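Dihydrodipicolinate synthase (Rhodopseudomonas palustris, PDB 3DZ1) probably acts as a 4-hydroxy-tetrahydrodipicolinate synthase, condensing pyruvate with aspartate semialdehyde in lysine biosynthesis. Local coordinates at residues Ile15-Phe20 with Asp36-Val41; Leu203-Glu208 with Asp214-Gly219; Ile252-Gln257 with Leu262-Tyr267; Lys266-Lys271 with Tyr297-Leu302. All coordinates share one frame; numbering follows the deposited sequence.

Contact 1: residues Ile15-Phe20 with Asp36-Val41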
# COMPACT_ATOMS: atom_id res chain seq x y z
N ILE A 15 -20.54 17.12 -9.55
CA ILE A 15 -20.31 15.69 -9.68
C ILE A 15 -21.61 15.05 -9.22
O ILE A 15 -21.96 15.11 -8.04
CB ILE A 15 -19.16 15.20 -8.79
CG1 ILE A 15 -17.87 15.96 -9.13
CG2 ILE A 15 -18.95 13.69 -9.01
CD1 ILE A 15 -16.69 15.61 -8.26
N ALA A 16 -22.32 14.44 -10.16
CA ALA A 16 -23.61 13.83 -9.87
C ALA A 16 -23.61 12.42 -9.34
O ALA A 16 -22.95 11.53 -9.87
CB ALA A 16 -24.48 13.89 -11.13
N PRO A 17 -24.36 12.19 -8.25
CA PRO A 17 -24.42 10.83 -7.70
C PRO A 17 -25.43 10.12 -8.61
O PRO A 17 -26.12 10.78 -9.38
CB PRO A 17 -24.98 11.06 -6.30
CG PRO A 17 -25.91 12.22 -6.51
CD PRO A 17 -25.07 13.14 -7.39
N THR A 18 -25.48 8.80 -8.55
CA THR A 18 -26.46 8.07 -9.35
C THR A 18 -27.63 7.83 -8.41
O THR A 18 -27.50 7.12 -7.42
CB THR A 18 -25.89 6.73 -9.86
OG1 THR A 18 -24.83 6.99 -10.79
CG2 THR A 18 -26.97 5.91 -10.55
N PRO A 19 -28.80 8.44 -8.70
CA PRO A 19 -30.00 8.28 -7.87
C PRO A 19 -30.58 6.87 -7.90
O PRO A 19 -30.83 6.33 -8.97
CB PRO A 19 -30.98 9.30 -8.48
CG PRO A 19 -30.09 10.30 -9.15
CD PRO A 19 -29.03 9.42 -9.77
N PHE A 20 -30.79 6.30 -6.72
CA PHE A 20 -31.36 4.96 -6.60
C PHE A 20 -32.57 4.98 -5.68
O PHE A 20 -32.70 5.85 -4.81
CB PHE A 20 -30.37 3.97 -5.97
CG PHE A 20 -29.14 3.71 -6.78
CD1 PHE A 20 -29.22 3.15 -8.05
CD2 PHE A 20 -27.88 3.98 -6.25
CE1 PHE A 20 -28.07 2.86 -8.78
CE2 PHE A 20 -26.73 3.70 -6.97
CZ PHE A 20 -26.82 3.14 -8.23
N ASP A 36 -31.73 19.40 -13.80
CA ASP A 36 -32.41 20.69 -13.92
C ASP A 36 -31.90 21.63 -12.83
O ASP A 36 -31.74 22.84 -13.06
CB ASP A 36 -33.92 20.53 -13.77
CG ASP A 36 -34.53 19.74 -14.90
OD1 ASP A 36 -33.93 19.69 -16.00
OD2 ASP A 36 -35.63 19.17 -14.71
N PHE A 37 -31.68 21.07 -11.65
CA PHE A 37 -31.19 21.82 -10.51
C PHE A 37 -29.82 22.43 -10.82
O PHE A 37 -29.62 23.64 -10.67
CB PHE A 37 -31.07 20.90 -9.29
CG PHE A 37 -30.41 21.54 -8.11
CD1 PHE A 37 -31.05 22.57 -7.41
CD2 PHE A 37 -29.14 21.16 -7.71
CE1 PHE A 37 -30.43 23.20 -6.34
CE2 PHE A 37 -28.50 21.79 -6.64
CZ PHE A 37 -29.15 22.81 -5.96
N TYR A 38 -28.88 21.59 -11.23
CA TYR A 38 -27.53 22.07 -11.55
C TYR A 38 -27.55 23.21 -12.56
O TYR A 38 -26.80 24.19 -12.42
CB TYR A 38 -26.67 20.93 -12.12
CG TYR A 38 -26.48 19.75 -11.19
CD1 TYR A 38 -26.21 19.93 -9.83
CD2 TYR A 38 -26.51 18.45 -11.69
CE1 TYR A 38 -25.97 18.83 -9.00
CE2 TYR A 38 -26.27 17.35 -10.87
CZ TYR A 38 -26.00 17.55 -9.52
OH TYR A 38 -25.75 16.46 -8.72
N ALA A 39 -28.38 23.09 -13.59
CA ALA A 39 -28.47 24.13 -14.61
C ALA A 39 -29.06 25.39 -14.01
O ALA A 39 -28.56 26.50 -14.23
CB ALA A 39 -29.34 23.65 -15.77
N GLU A 40 -30.13 25.22 -13.24
CA GLU A 40 -30.82 26.33 -12.60
C GLU A 40 -29.93 27.19 -11.71
O GLU A 40 -30.08 28.41 -11.66
CB GLU A 40 -32.00 25.80 -11.78
CG GLU A 40 -32.85 26.87 -11.12
CD GLU A 40 -33.88 26.27 -10.18
OE1 GLU A 40 -33.48 25.59 -9.20
OE2 GLU A 40 -35.09 26.47 -10.41
N VAL A 41 -29.01 26.55 -10.99
CA VAL A 41 -28.14 27.29 -10.08
C VAL A 41 -26.83 27.82 -10.66
O VAL A 41 -25.98 28.33 -9.92
CB VAL A 41 -27.82 26.44 -8.81
CG1 VAL A 41 -29.12 26.03 -8.14
CG2 VAL A 41 -26.99 25.22 -9.18
O HOH W 1 -24.11 16.85 -6.81

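Contact 2: residues Leu203-Glu208 with Asp214-Gly219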
# COMPACT_ATOMS: atom_id res chain seq x y z
N LEU A 203 -12.22 21.02 -0.08
CA LEU A 203 -11.55 21.38 1.16
C LEU A 203 -10.65 22.60 1.05
O LEU A 203 -10.49 23.34 2.02
CB LEU A 203 -10.75 20.17 1.67
CG LEU A 203 -10.36 20.14 3.15
CD1 LEU A 203 -11.60 20.04 4.01
CD2 LEU A 203 -9.45 18.93 3.40
N PHE A 204 -10.06 22.83 -0.12
CA PHE A 204 -9.18 23.99 -0.31
C PHE A 204 -9.62 24.92 -1.44
O PHE A 204 -8.81 25.70 -1.95
CB PHE A 204 -7.74 23.54 -0.56
CG PHE A 204 -7.02 23.12 0.69
CD1 PHE A 204 -7.26 21.88 1.27
CD2 PHE A 204 -6.15 24.00 1.32
CE1 PHE A 204 -6.65 21.53 2.47
CE2 PHE A 204 -5.53 23.66 2.52
CZ PHE A 204 -5.79 22.41 3.09
N LEU A 205 -10.89 24.86 -1.83
CA LEU A 205 -11.38 25.69 -2.92
C LEU A 205 -11.09 27.18 -2.76
O LEU A 205 -10.81 27.88 -3.74
CB LEU A 205 -12.88 25.48 -3.12
CG LEU A 205 -13.45 26.18 -4.36
CD1 LEU A 205 -12.73 25.68 -5.61
CD2 LEU A 205 -14.94 25.93 -4.45
N ASP A 206 -11.17 27.68 -1.53
CA ASP A 206 -10.95 29.09 -1.29
C ASP A 206 -9.58 29.55 -1.79
O ASP A 206 -9.48 30.54 -2.51
CB ASP A 206 -11.14 29.42 0.20
CG ASP A 206 -10.22 28.63 1.12
OD1 ASP A 206 -9.79 27.52 0.76
OD2 ASP A 206 -9.94 29.13 2.23
N PHE A 207 -8.54 28.81 -1.44
CA PHE A 207 -7.19 29.17 -1.86
C PHE A 207 -6.85 28.66 -3.26
O PHE A 207 -6.02 29.24 -3.95
CB PHE A 207 -6.17 28.69 -0.83
CG PHE A 207 -6.18 29.50 0.44
CD1 PHE A 207 -5.81 30.84 0.43
CD2 PHE A 207 -6.58 28.93 1.64
CE1 PHE A 207 -5.85 31.61 1.60
CE2 PHE A 207 -6.62 29.68 2.82
CZ PHE A 207 -6.25 31.02 2.79
N GLU A 208 -7.50 27.57 -3.67
CA GLU A 208 -7.24 27.03 -5.00
C GLU A 208 -7.62 28.05 -6.06
O GLU A 208 -6.95 28.17 -7.08
CB GLU A 208 -8.01 25.72 -5.19
CG GLU A 208 -7.35 24.54 -4.49
CD GLU A 208 -8.28 23.36 -4.33
OE1 GLU A 208 -7.78 22.25 -4.08
OE2 GLU A 208 -9.51 23.56 -4.44
N ASP A 214 -9.43 27.31 -12.43
CA ASP A 214 -10.51 27.88 -13.24
C ASP A 214 -11.87 27.71 -12.58
O ASP A 214 -12.83 28.40 -12.93
CB ASP A 214 -10.54 27.22 -14.62
CG ASP A 214 -9.34 27.58 -15.45
OD1 ASP A 214 -9.14 28.79 -15.70
OD2 ASP A 214 -8.60 26.67 -15.85
N GLY A 215 -11.94 26.79 -11.63
CA GLY A 215 -13.20 26.55 -10.96
C GLY A 215 -13.19 25.28 -10.14
O GLY A 215 -12.13 24.80 -9.74
N ALA A 216 -14.37 24.74 -9.91
CA ALA A 216 -14.51 23.53 -9.11
C ALA A 216 -15.32 22.43 -9.77
O ALA A 216 -16.26 22.69 -10.52
CB ALA A 216 -15.15 23.89 -7.77
N MSE A 217 -14.94 21.19 -9.49
CA MSE A 217 -15.68 20.03 -9.96
C MSE A 217 -16.00 19.44 -8.59
O MSE A 217 -15.17 18.75 -7.99
CB MSE A 217 -14.82 19.06 -10.77
CG MSE A 217 -15.68 17.96 -11.39
SE MSE A 217 -14.72 16.71 -12.49
CE MSE A 217 -14.35 17.88 -13.98
N THR A 218 -17.20 19.73 -8.12
CA THR A 218 -17.62 19.35 -6.78
C THR A 218 -18.82 18.43 -6.60
O THR A 218 -19.81 18.53 -7.32
CB THR A 218 -17.91 20.63 -5.96
OG1 THR A 218 -18.41 20.27 -4.67
CG2 THR A 218 -18.94 21.49 -6.68
N GLY A 219 -18.70 17.54 -5.62
CA GLY A 219 -19.77 16.63 -5.28
C GLY A 219 -20.48 17.16 -4.04
O GLY A 219 -21.39 16.52 -3.51

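Contact 3: residues Ile252-Gln257 with Leu262-Tyr267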
# COMPACT_ATOMS: atom_id res chain seq x y z
N ILE A 252 -18.67 21.07 4.57
CA ILE A 252 -17.78 20.57 3.53
C ILE A 252 -16.87 19.50 4.14
O ILE A 252 -16.69 18.42 3.57
CB ILE A 252 -16.90 21.71 2.96
CG1 ILE A 252 -17.75 22.61 2.07
CG2 ILE A 252 -15.71 21.12 2.19
CD1 ILE A 252 -17.04 23.87 1.59
N ARG A 253 -16.30 19.79 5.31
CA ARG A 253 -15.41 18.81 5.94
C ARG A 253 -16.14 17.59 6.47
O ARG A 253 -15.58 16.50 6.49
CB ARG A 253 -14.56 19.47 7.04
CG ARG A 253 -15.32 20.01 8.21
CD ARG A 253 -15.60 18.94 9.27
NE ARG A 253 -16.74 19.36 10.06
CZ ARG A 253 -16.77 19.44 11.39
NH1 ARG A 253 -15.71 19.11 12.11
NH2 ARG A 253 -17.88 19.86 11.98
N TYR A 254 -17.39 17.76 6.90
CA TYR A 254 -18.14 16.61 7.42
C TYR A 254 -18.41 15.64 6.27
O TYR A 254 -18.31 14.42 6.43
CB TYR A 254 -19.47 17.05 8.04
CG TYR A 254 -20.09 15.99 8.94
CD1 TYR A 254 -19.86 16.00 10.31
CD2 TYR A 254 -20.87 14.96 8.40
CE1 TYR A 254 -20.39 14.99 11.13
CE2 TYR A 254 -21.39 13.95 9.21
CZ TYR A 254 -21.15 13.97 10.58
OH TYR A 254 -21.65 12.97 11.38
N GLU A 255 -18.76 16.18 5.10
CA GLU A 255 -19.05 15.37 3.92
C GLU A 255 -17.77 14.77 3.34
O GLU A 255 -17.80 13.77 2.63
CB GLU A 255 -19.74 16.22 2.85
CG GLU A 255 -20.32 15.42 1.70
CD GLU A 255 -20.74 16.29 0.53
OE1 GLU A 255 -21.58 17.18 0.71
OE2 GLU A 255 -20.22 16.07 -0.59
N HIS A 256 -16.64 15.41 3.65
CA HIS A 256 -15.33 14.98 3.17
C HIS A 256 -14.78 13.82 4.00
O HIS A 256 -13.65 13.86 4.48
CB HIS A 256 -14.35 16.16 3.21
CG HIS A 256 -13.00 15.85 2.65
ND1 HIS A 256 -12.81 15.50 1.33
CD2 HIS A 256 -11.77 15.87 3.22
CE1 HIS A 256 -11.52 15.31 1.11
NE2 HIS A 256 -10.87 15.52 2.24
N GLN A 257 -15.60 12.79 4.21
CA GLN A 257 -15.18 11.62 4.95
C GLN A 257 -15.37 10.41 4.05
O GLN A 257 -16.43 10.26 3.45
CB GLN A 257 -16.02 11.44 6.22
CG GLN A 257 -15.66 12.38 7.35
CD GLN A 257 -16.53 12.15 8.58
OE1 GLN A 257 -17.72 12.48 8.58
NE2 GLN A 257 -15.95 11.56 9.61
N LEU A 262 -20.69 9.85 0.81
CA LEU A 262 -21.80 9.61 -0.10
C LEU A 262 -23.12 9.61 0.67
O LEU A 262 -24.13 10.11 0.18
CB LEU A 262 -21.63 8.27 -0.81
CG LEU A 262 -22.71 7.92 -1.83
CD1 LEU A 262 -22.78 8.98 -2.92
CD2 LEU A 262 -22.41 6.56 -2.43
N SER A 263 -23.10 9.05 1.87
CA SER A 263 -24.29 9.00 2.70
C SER A 263 -24.72 10.40 3.08
O SER A 263 -25.92 10.69 3.15
CB SER A 263 -24.03 8.18 3.97
OG SER A 263 -23.76 6.83 3.64
N VAL A 264 -23.75 11.27 3.34
CA VAL A 264 -24.06 12.65 3.71
C VAL A 264 -24.67 13.38 2.52
O VAL A 264 -25.69 14.05 2.65
CB VAL A 264 -22.81 13.40 4.20
CG1 VAL A 264 -23.14 14.88 4.43
CG2 VAL A 264 -22.29 12.78 5.49
N ARG A 265 -24.03 13.23 1.35
CA ARG A 265 -24.50 13.87 0.12
C ARG A 265 -25.92 13.49 -0.22
O ARG A 265 -26.78 14.35 -0.44
CB ARG A 265 -23.63 13.47 -1.07
CG ARG A 265 -22.22 14.01 -1.08
CD ARG A 265 -21.48 13.47 -2.30
NE ARG A 265 -20.09 13.91 -2.35
CZ ARG A 265 -19.17 13.62 -1.44
NH1 ARG A 265 -19.48 12.88 -0.39
NH2 ARG A 265 -17.93 14.07 -1.57
N LYS A 266 -26.17 12.19 -0.31
CA LYS A 266 -27.50 11.71 -0.66
C LYS A 266 -28.56 12.07 0.36
O LYS A 266 -29.71 12.34 0.00
CB LYS A 266 -27.46 10.20 -0.91
CG LYS A 266 -26.81 9.84 -2.25
CD LYS A 266 -27.05 8.39 -2.64
CE LYS A 266 -26.78 8.17 -4.12
NZ LYS A 266 -27.14 6.79 -4.55
N TYR A 267 -28.18 12.09 1.64
CA TYR A 267 -29.11 12.45 2.69
C TYR A 267 -29.56 13.90 2.49
O TYR A 267 -30.75 14.21 2.54
CB TYR A 267 -28.44 12.31 4.06
CG TYR A 267 -29.23 12.89 5.21
CD1 TYR A 267 -30.44 12.32 5.62
CD2 TYR A 267 -28.79 14.04 5.87
CE1 TYR A 267 -31.18 12.87 6.66
CE2 TYR A 267 -29.53 14.60 6.92
CZ TYR A 267 -30.72 14.01 7.31
OH TYR A 267 -31.46 14.57 8.33
O HOH W 2 -14.65 14.31 -0.76

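Contact 4: residues Lys266-Lys271 with Tyr297-Leu302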
# COMPACT_ATOMS: atom_id res chain seq x y z
N LYS A 266 -26.17 12.19 -0.31
CA LYS A 266 -27.50 11.71 -0.66
C LYS A 266 -28.56 12.07 0.36
O LYS A 266 -29.71 12.34 0.00
CB LYS A 266 -27.46 10.20 -0.91
CG LYS A 266 -26.81 9.84 -2.25
CD LYS A 266 -27.05 8.39 -2.64
CE LYS A 266 -26.78 8.17 -4.12
NZ LYS A 266 -27.14 6.79 -4.55
N TYR A 267 -28.18 12.09 1.64
CA TYR A 267 -29.11 12.45 2.69
C TYR A 267 -29.56 13.90 2.49
O TYR A 267 -30.75 14.21 2.54
CB TYR A 267 -28.44 12.31 4.06
CG TYR A 267 -29.23 12.89 5.21
CD1 TYR A 267 -30.44 12.32 5.62
CD2 TYR A 267 -28.79 14.04 5.87
CE1 TYR A 267 -31.18 12.87 6.66
CE2 TYR A 267 -29.53 14.60 6.92
CZ TYR A 267 -30.72 14.01 7.31
OH TYR A 267 -31.46 14.57 8.33
N VAL A 268 -28.61 14.80 2.26
CA VAL A 268 -28.93 16.21 2.07
C VAL A 268 -29.67 16.49 0.76
O VAL A 268 -30.63 17.25 0.73
CB VAL A 268 -27.65 17.08 2.11
CG1 VAL A 268 -28.00 18.53 1.84
CG2 VAL A 268 -26.98 16.95 3.48
N LEU A 269 -29.23 15.86 -0.33
CA LEU A 269 -29.88 16.07 -1.62
C LEU A 269 -31.34 15.62 -1.57
O LEU A 269 -32.18 16.16 -2.28
CB LEU A 269 -29.13 15.32 -2.73
CG LEU A 269 -27.74 15.87 -3.05
CD1 LEU A 269 -27.01 14.94 -4.01
CD2 LEU A 269 -27.87 17.27 -3.65
N LYS A 270 -31.63 14.63 -0.73
CA LYS A 270 -32.99 14.15 -0.58
C LYS A 270 -33.77 15.19 0.21
O LYS A 270 -34.90 15.55 -0.13
CB LYS A 270 -33.01 12.81 0.17
CG LYS A 270 -34.41 12.26 0.41
CD LYS A 270 -34.36 11.02 1.31
CE LYS A 270 -35.76 10.58 1.71
NZ LYS A 270 -35.71 9.54 2.78
N LYS A 271 -33.15 15.67 1.28
CA LYS A 271 -33.75 16.68 2.14
C LYS A 271 -34.02 17.96 1.34
O LYS A 271 -34.95 18.71 1.65
CB LYS A 271 -32.82 16.98 3.32
CG LYS A 271 -33.33 18.00 4.30
CD LYS A 271 -32.34 18.20 5.45
CE LYS A 271 -32.28 16.99 6.37
NZ LYS A 271 -33.58 16.77 7.06
N TYR A 297 -27.63 19.65 12.29
CA TYR A 297 -27.13 20.77 13.08
C TYR A 297 -26.31 21.71 12.21
O TYR A 297 -26.49 22.93 12.25
CB TYR A 297 -26.27 20.26 14.24
CG TYR A 297 -25.77 21.36 15.15
CD1 TYR A 297 -26.65 22.13 15.92
CD2 TYR A 297 -24.41 21.64 15.25
CE1 TYR A 297 -26.19 23.14 16.76
CE2 TYR A 297 -23.93 22.66 16.09
CZ TYR A 297 -24.83 23.40 16.84
OH TYR A 297 -24.36 24.39 17.67
N LEU A 298 -25.41 21.15 11.41
CA LEU A 298 -24.57 21.95 10.53
C LEU A 298 -25.44 22.70 9.52
O LEU A 298 -25.20 23.88 9.24
CB LEU A 298 -23.57 21.06 9.79
CG LEU A 298 -22.52 20.36 10.67
CD1 LEU A 298 -21.61 19.51 9.80
CD2 LEU A 298 -21.72 21.40 11.44
N LEU A 299 -26.45 22.02 9.00
CA LEU A 299 -27.37 22.62 8.04
C LEU A 299 -28.10 23.81 8.65
O LEU A 299 -28.30 24.84 7.99
CB LEU A 299 -28.39 21.59 7.56
CG LEU A 299 -27.89 20.49 6.62
CD1 LEU A 299 -28.97 19.43 6.40
CD2 LEU A 299 -27.48 21.11 5.29
N SER A 300 -28.51 23.67 9.91
CA SER A 300 -29.24 24.71 10.61
C SER A 300 -28.40 25.96 10.83
O SER A 300 -28.93 27.07 10.89
CB SER A 300 -29.74 24.20 11.96
OG SER A 300 -28.68 24.05 12.89
N ARG A 301 -27.09 25.78 10.96
CA ARG A 301 -26.18 26.90 11.18
C ARG A 301 -25.82 27.61 9.88
O ARG A 301 -25.38 28.76 9.89
CB ARG A 301 -24.91 26.41 11.89
CG ARG A 301 -25.17 26.02 13.34
CD ARG A 301 -24.05 25.18 13.92
NE ARG A 301 -22.78 25.90 14.00
CZ ARG A 301 -22.54 26.91 14.83
NH1 ARG A 301 -23.48 27.34 15.66
NH2 ARG A 301 -21.35 27.49 14.83
N LEU A 302 -26.01 26.91 8.76
CA LEU A 302 -25.72 27.48 7.46
C LEU A 302 -26.73 28.60 7.20
O LEU A 302 -26.30 29.75 7.01
CB LEU A 302 -25.88 26.40 6.39
CG LEU A 302 -24.74 26.17 5.40
CD1 LEU A 302 -23.41 26.05 6.12
CD2 LEU A 302 -25.06 24.91 4.61

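Contact 1: residues Ile15-Phe20 with Asp36-Val41
In the first beta-alpha unit of this TIM barrel, Tyr38 on helix 28-40 reaches back to Ala16 and Pro17, just past the end of strand 11-15. The contact is buried and small, and almost all of it is carried by one phenol. Tyr38 has CG anti to its own carbonyl carbon (chi1 -60°), which sends the ring off the helix toward the chain that leaves the strand. The hydroxyl end does most of the touching. Tyr38 OH lies 3.6 Å from Ala16 CA and 3.6 Å from Pro17 CD. The ring meets the Ala16 methyl obliquely, with Tyr38 CE2 3.9 Å from Ala16 CB.

No direct hydrogen bond joins the two segments. A single water lies between them instead. Pro17 also packs against Leu34 on helix 28-40 and against Lys266 and Leu269 on helix 260-271, which places this corner between the first barrel helix and a C-terminal one. On the barrel side, the side chain of Ile15 comes within about 4 Å of that of Met217, a residue predicted to bind pyruvate. The bridging water donates a hydrogen bond to Ile15 O at 3.0 Å. Its distance to Tyr38 OH, 2.5 Å in the model, is unusually short, so the exact place of the water is doubtful.

Contact 2: residues Leu203-Glu208 with Asp214-Gly219
Leu205 meets Ala216 in the last beta-alpha-beta unit of the TIM barrel, where helix 205-211 covers strand 215-218. Leu203 comes before the helix, and Phe204 stands at the N-cap position. Phe204 O accepts from Glu208 N at 2.9 Å, which closes the first helical turn.

Leu205 then turns inward. Its CG sits opposite the backbone N (chi1 -173°), and both methyls come down on one alanine. Leu205 CD1 is 3.7 Å from Ala216 CB, and Leu205 CD2 is 3.9 Å from the same methyl. The leucine fork thus straddles Ala216 CB, which points back toward the helix. Leu205 CD1 also lies 4.3 Å from Gly215 O. The side-chain contact is apolar and buried, and no hydrogen bond crosses it. The backbones come nearest at this pair, with Leu205 CA 7.3 Å from Ala216 CA. One leucine and one alanine span that distance.

Leu203 O, the Phe204 ring and Asp206 all engage Arg253 of the second subunit, by a hydrogen bond, a cation-pi contact and a salt bridge in turn, and Phe207 stands edge-to-face with Tyr254 of that subunit. Next to Ala216 in the strand, Met217, present as selenomethionine, packs on Met167, Lys169 and Leu197 inside the barrel, and is predicted to bind pyruvate. Strand 215-218 closes the barrel between strands 195-198 and 11-15, while its covering helix packs against helices 176-188 and 238-255, with Leu205 touching Phe245 of the latter.

Contact 3: residues Ile252-Gln257 with Leu262-Tyr267
The short connection between helices 238-255 and 260-271 is braced by Tyr254 and Glu255 on one side and Val264 and Arg265 on the other. Val264 CG2 meets the edge of the Tyr254 ring in its plane, 3.9 Å from Tyr254 CD2. The second methyl, Val264 CG1, lies 4.0 Å from Glu255 CG. A chi1 of -169° turns the Glu255 chain away from its own N and toward helix 260-271. It runs on extended, which carries the carboxylate across to Arg265.

There the two side chains cross at about a right angle. The carboxylate lies over one face of the guanidinium, with the two planes 62° apart. The model puts Glu255 OE2 2.8 Å from Arg265 NE, a salt bridge by charge with no N-H aimed at the oxygen; OE2 sits too close to the guanidinium, so this distance is doubtful. Glu255 OE1 accepts a hydrogen bond from Cys221 N.

Both helices belong to the C-terminal helical part that follows the barrel. The first ends at Glu255, and His256, the next residue, is the centre of an inverse gamma turn. A water at the guanidinium edge is 3.0 Å from His256 ND1 and accepts a weak bond from Arg265 NH2. A leucine in place of Arg265 would probably leave Glu255 without its opposite charge and the water without this donor. At the outer end of its ring, Tyr254 OH is hydrogen-bonded to Glu294 of helix 289-301.

Contact 4: residues Lys266-Lys271 with Tyr297-Leu302
Lys271, on the last turn of helix 260-271, crosses Leu299 of helix 289-301 at a slant and touches it with its aliphatic part. Lys271 CB already points toward 297-302, and CG continues anti to the backbone N (chi1 -179°). The chain bends beyond CG, at chi3 and again at chi4. CD makes the closest approach, with Lys271 CD 3.7 Å from Leu299 CD1. Lys271 CE follows at 4.1 Å from the same methyl. The tip, NZ, has a long, weak ion pair with Asp296 on helix 289-301. That carboxylate also takes a hydrogen bond from the Tyr267 hydroxyl.

Leu299 CD1 is the atom on which the two segments meet. From its other neighbour, Val268 CG2, it is 4.3 Å away, a looser packing. Nearby, Val268 and Tyr267 also pack on Val295 of the same helix as Leu299. Leu299 also touches Leu251 on helix 238-255, so three C-terminal helices come together here. Tyr297 and Arg301 meet the second subunit, where Arg301 forms a salt bridge with Asp246 of that chain.

No hydrogen bond crosses between 266-271 and 297-302. The fit thus rests on undirected methyl and methylene packing. Lys271 is an exposed residue, and it lends its hydrocarbon part to this packing while its charge makes no strong bond across the contact.

Overall arrangement
Along the chain, contacts 1, 2 and 3 follow in series, and none nests inside another. Contact 1 closes the loop from strand 11-15 through helix 28-40. Contact 2, much later, closes the turn from helix 205-211 to strand 215-218. These strands are neighbours where the barrel shuts, and Ile15 N probably bonds to Thr218 O at 2.7 Å. Contact 3 closes the short link between helices 238-255 and 260-271. Contact 4 begins where contact 3 ends, sharing Lys266 and Tyr267, and brings in helix 289-301. Lys266 also reaches contact 1 through Thr18, tying the C-terminal helices to the barrel. Contacts 2, 3 and 4 all touch the second subunit.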